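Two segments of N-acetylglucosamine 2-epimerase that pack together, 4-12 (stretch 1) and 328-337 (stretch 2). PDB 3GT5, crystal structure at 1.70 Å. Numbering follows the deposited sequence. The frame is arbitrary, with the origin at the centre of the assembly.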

# COMPACT_ATOMS: atom_id res chain seq x y z
N ASP A 4 0.05 4.52 -25.44
CA ASP A 4 0.91 5.44 -24.70
C ASP A 4 0.62 5.30 -23.20
O ASP A 4 -0.27 5.96 -22.67
N PHE A 5 1.42 4.45 -22.54
CA PHE A 5 1.25 4.20 -21.09
C PHE A 5 1.54 5.42 -20.21
O PHE A 5 1.10 5.45 -19.05
N ARG A 6 2.22 6.42 -20.75
CA ARG A 6 2.52 7.64 -20.01
C ARG A 6 1.45 8.70 -20.14
O ARG A 6 1.56 9.76 -19.51
N SER A 7 0.43 8.48 -20.98
CA SER A 7 -0.61 9.52 -21.14
C SER A 7 -1.68 9.49 -20.06
O SER A 7 -2.05 8.44 -19.58
N ALA A 8 -2.18 10.66 -19.68
CA ALA A 8 -3.33 10.76 -18.81
C ALA A 8 -4.57 10.01 -19.33
O ALA A 8 -5.33 9.45 -18.54
N ASP A 9 -4.76 10.00 -20.65
CA ASP A 9 -5.83 9.25 -21.29
C ASP A 9 -5.77 7.78 -20.88
O ASP A 9 -6.75 7.20 -20.46
N PHE A 10 -4.59 7.18 -21.02
CA PHE A 10 -4.41 5.80 -20.67
C PHE A 10 -4.70 5.61 -19.17
O PHE A 10 -5.47 4.71 -18.77
N LEU A 11 -4.04 6.42 -18.34
CA LEU A 11 -4.15 6.24 -16.88
C LEU A 11 -5.57 6.41 -16.35
O LEU A 11 -6.07 5.61 -15.52
N ARG A 12 -6.27 7.44 -16.84
CA ARG A 12 -7.64 7.68 -16.42
C ARG A 12 -8.59 6.56 -16.86
O ARG A 12 -9.43 6.12 -16.09
N ASP A 328 16.36 11.31 -16.10
CA ASP A 328 17.05 10.16 -16.66
C ASP A 328 16.02 9.29 -17.40
O ASP A 328 15.08 8.78 -16.80
N GLU A 329 16.21 9.14 -18.71
CA GLU A 329 15.25 8.47 -19.58
C GLU A 329 15.22 6.96 -19.33
O GLU A 329 14.24 6.29 -19.70
N ARG A 330 16.27 6.42 -18.71
CA ARG A 330 16.27 5.00 -18.38
C ARG A 330 15.10 4.69 -17.43
O ARG A 330 14.57 3.58 -17.45
N TYR A 331 14.70 5.67 -16.60
CA TYR A 331 13.53 5.47 -15.72
C TYR A 331 12.21 5.41 -16.50
O TYR A 331 11.32 4.67 -16.13
N TRP A 332 12.07 6.16 -17.58
CA TRP A 332 10.88 6.01 -18.41
C TRP A 332 10.88 4.67 -19.16
O TRP A 332 9.81 4.11 -19.39
N GLN A 333 12.06 4.19 -19.57
CA GLN A 333 12.18 2.86 -20.15
C GLN A 333 11.72 1.80 -19.16
O GLN A 333 11.03 0.84 -19.54
N TRP A 334 12.07 1.97 -17.88
CA TRP A 334 11.56 1.02 -16.86
C TRP A 334 10.05 1.07 -16.75
O TRP A 334 9.38 0.05 -16.71
N TYR A 335 9.52 2.28 -16.67
CA TYR A 335 8.07 2.50 -16.68
C TYR A 335 7.37 1.75 -17.81
O TYR A 335 6.39 1.06 -17.58
N ASP A 336 7.91 1.90 -19.01
CA ASP A 336 7.32 1.31 -20.21
C ASP A 336 7.37 -0.21 -20.17
O ASP A 336 6.42 -0.86 -20.52
N ARG A 337 8.48 -0.78 -19.73
CA ARG A 337 8.56 -2.25 -19.71
C ARG A 337 7.71 -2.88 -18.61
O ARG A 337 7.16 -3.99 -18.78

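A small interface can be held by few side chains when its main donors meet well-placed acceptors, and the contact between residues 4-12 and 328-337 of N-acetylglucosamine 2-epimerase, burying 371 Å² in all, illustrates the principle. R6 contributes the most covered area, 132 Å². The CA-to-CB bond of this residue points sideways, but an m, t, t side chain carries the guanidinium across to the helix of stretch 2. There D336 (chi1 m), also sideways at its CB, presents its carboxylate end-on: R6 NE donates to D336 OD1 at 3.2 Å and R6 NH2 to D336 OD2 at 3.0 Å, both nearly linear, forming a two-pronged salt bridge in the guanidinium plane. R6 NH2 also reaches E329 OE1 at 3.3 Å, a weak hydrogen bond within a second salt bridge. The NE and NH2 side of the guanidinium is bonded, and its face lies flat on the ring of W332 (chi1 m), centres 4.4 Å apart and planes at 5°, while R6 CD sits over the six-membered ring. R6 NH1 has no hydrogen-bond partner in either stretch but sits over the W332 ring.

A buried hydroxyl needs a partner as well. Y335, pointing toward stretch 1 with chi1 t, donates from OH to the backbone F5 O at 2.6 Å, a short bond that satisfies a carbonyl in the turn. Carbon contacts pack nearby: F5 CB lies 4.0 Å from Y335 CE2 and R6 CG 3.7 Å from Y335 CE2; L11 CD2 comes to 3.6 Å from Y335 OH. The amide of F5 is served by water 1, which accepts from F5 N at 3.1 Å and donates to D336 OD1 at 3.0 Å, so that OD1 receives both R6 and the water.

The turn itself is braced locally. D4 OD1 accepts from R6 N at 3.0 Å, and S7 OG (chi1 p) donates to D4 O at 2.7 Å while capping the following helix by accepting from F10 N at 3.3 Å.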

# COMPACT_ATOMS: atom_id res chain seq x y z
CB ASP A 4 0.76 6.91 -25.14
CG ASP A 4 1.76 7.84 -24.40
OD1 ASP A 4 2.59 7.34 -23.61
OD2 ASP A 4 1.71 9.09 -24.59
CB PHE A 5 2.15 3.05 -20.64
CG PHE A 5 1.79 1.73 -21.22
CD1 PHE A 5 0.59 1.10 -20.89
CD2 PHE A 5 2.67 1.07 -22.06
CE1 PHE A 5 0.26 -0.15 -21.42
CE2 PHE A 5 2.34 -0.19 -22.58
CZ PHE A 5 1.17 -0.79 -22.25
CB ARG A 6 3.84 8.25 -20.48
CG ARG A 6 5.02 7.30 -20.68
CD ARG A 6 6.31 8.04 -21.05
NE ARG A 6 7.33 7.10 -21.58
CZ ARG A 6 8.50 7.49 -22.07
NH1 ARG A 6 8.83 8.77 -22.08
NH2 ARG A 6 9.35 6.58 -22.54
CB SER A 7 -1.29 9.41 -22.49
OG SER A 7 -1.92 8.15 -22.63
CB ALA A 8 -3.67 12.24 -18.54
CB ASP A 9 -5.66 9.38 -22.82
CG ASP A 9 -6.72 8.61 -23.62
OD1 ASP A 9 -7.92 8.71 -23.27
OD2 ASP A 9 -6.34 7.95 -24.62
CB PHE A 10 -3.01 5.30 -20.99
CG PHE A 10 -2.77 3.95 -20.43
CD1 PHE A 10 -3.32 2.83 -21.06
CD2 PHE A 10 -2.09 3.79 -19.22
CE1 PHE A 10 -3.21 1.59 -20.52
CE2 PHE A 10 -1.99 2.54 -18.68
CZ PHE A 10 -2.55 1.44 -19.31
CB LEU A 11 -3.16 7.16 -16.14
CG LEU A 11 -1.68 6.89 -16.51
CD1 LEU A 11 -0.75 8.06 -16.19
CD2 LEU A 11 -1.19 5.62 -15.83
CB ARG A 12 -8.16 9.05 -16.93
CG ARG A 12 -7.52 10.24 -16.16
CD ARG A 12 -7.97 11.66 -16.69
NE ARG A 12 -9.36 11.63 -17.16
CZ ARG A 12 -10.45 12.09 -16.53
NH1 ARG A 12 -10.41 12.70 -15.34
NH2 ARG A 12 -11.65 11.94 -17.13
CB ASP A 328 17.75 9.37 -15.55
CG ASP A 328 18.75 8.38 -16.07
OD1 ASP A 328 18.52 7.73 -17.11
OD2 ASP A 328 19.80 8.23 -15.41
CB GLU A 329 15.59 8.78 -21.06
CG GLU A 329 14.62 8.19 -22.11
CD GLU A 329 13.21 8.77 -22.06
OE1 GLU A 329 12.30 8.15 -22.68
OE2 GLU A 329 13.00 9.85 -21.43
CB ARG A 330 17.62 4.55 -17.78
CG ARG A 330 18.78 4.50 -18.84
CD ARG A 330 20.19 4.29 -18.23
NE ARG A 330 20.53 5.25 -17.18
CZ ARG A 330 21.59 5.15 -16.36
NH1 ARG A 330 22.45 4.13 -16.45
NH2 ARG A 330 21.80 6.09 -15.43
CB TYR A 331 13.48 6.49 -14.58
CG TYR A 331 14.57 6.31 -13.57
CD1 TYR A 331 14.72 5.11 -12.88
CD2 TYR A 331 15.48 7.35 -13.29
CE1 TYR A 331 15.75 4.94 -11.95
CE2 TYR A 331 16.52 7.18 -12.35
CZ TYR A 331 16.65 5.99 -11.70
OH TYR A 331 17.66 5.82 -10.78
CB TRP A 332 10.71 7.17 -19.40
CG TRP A 332 10.13 8.44 -18.79
CD1 TRP A 332 10.68 9.70 -18.82
CD2 TRP A 332 8.85 8.59 -18.15
NE1 TRP A 332 9.86 10.60 -18.21
CE2 TRP A 332 8.72 9.95 -17.80
CE3 TRP A 332 7.82 7.70 -17.82
CZ2 TRP A 332 7.62 10.44 -17.09
CZ3 TRP A 332 6.69 8.20 -17.16
CH2 TRP A 332 6.61 9.56 -16.80
CB GLN A 333 13.58 2.61 -20.71
CG GLN A 333 13.77 3.45 -21.96
CD GLN A 333 15.20 3.69 -22.33
OE1 GLN A 333 16.14 3.17 -21.72
NE2 GLN A 333 15.37 4.52 -23.36
CB TRP A 334 12.20 1.25 -15.50
CG TRP A 334 13.47 0.47 -15.35
CD1 TRP A 334 14.74 0.95 -15.31
CD2 TRP A 334 13.58 -0.96 -15.22
NE1 TRP A 334 15.63 -0.08 -15.18
CE2 TRP A 334 14.95 -1.26 -15.10
CE3 TRP A 334 12.65 -2.00 -15.17
CZ2 TRP A 334 15.42 -2.56 -14.95
CZ3 TRP A 334 13.11 -3.28 -15.03
CH2 TRP A 334 14.49 -3.55 -14.93
CB TYR A 335 7.80 3.99 -16.81
CG TYR A 335 6.35 4.39 -16.78
CD1 TYR A 335 5.67 4.53 -15.58
CD2 TYR A 335 5.65 4.65 -17.95
CE1 TYR A 335 4.33 4.88 -15.53
CE2 TYR A 335 4.30 5.00 -17.90
CZ TYR A 335 3.64 5.12 -16.71
OH TYR A 335 2.29 5.47 -16.70
CB ASP A 336 8.02 1.79 -21.49
CG ASP A 336 7.76 3.26 -21.84
OD1 ASP A 336 6.87 3.95 -21.29
OD2 ASP A 336 8.48 3.73 -22.75
CB ARG A 337 10.03 -2.76 -19.73
CG ARG A 337 10.84 -2.70 -18.47
CD ARG A 337 12.24 -3.40 -18.69
NE ARG A 337 13.06 -2.76 -19.73
CZ ARG A 337 13.91 -1.72 -19.59
NH1 ARG A 337 14.14 -1.13 -18.43
NH2 ARG A 337 14.58 -1.27 -20.65
O HOH W 1 4.47 4.00 -23.12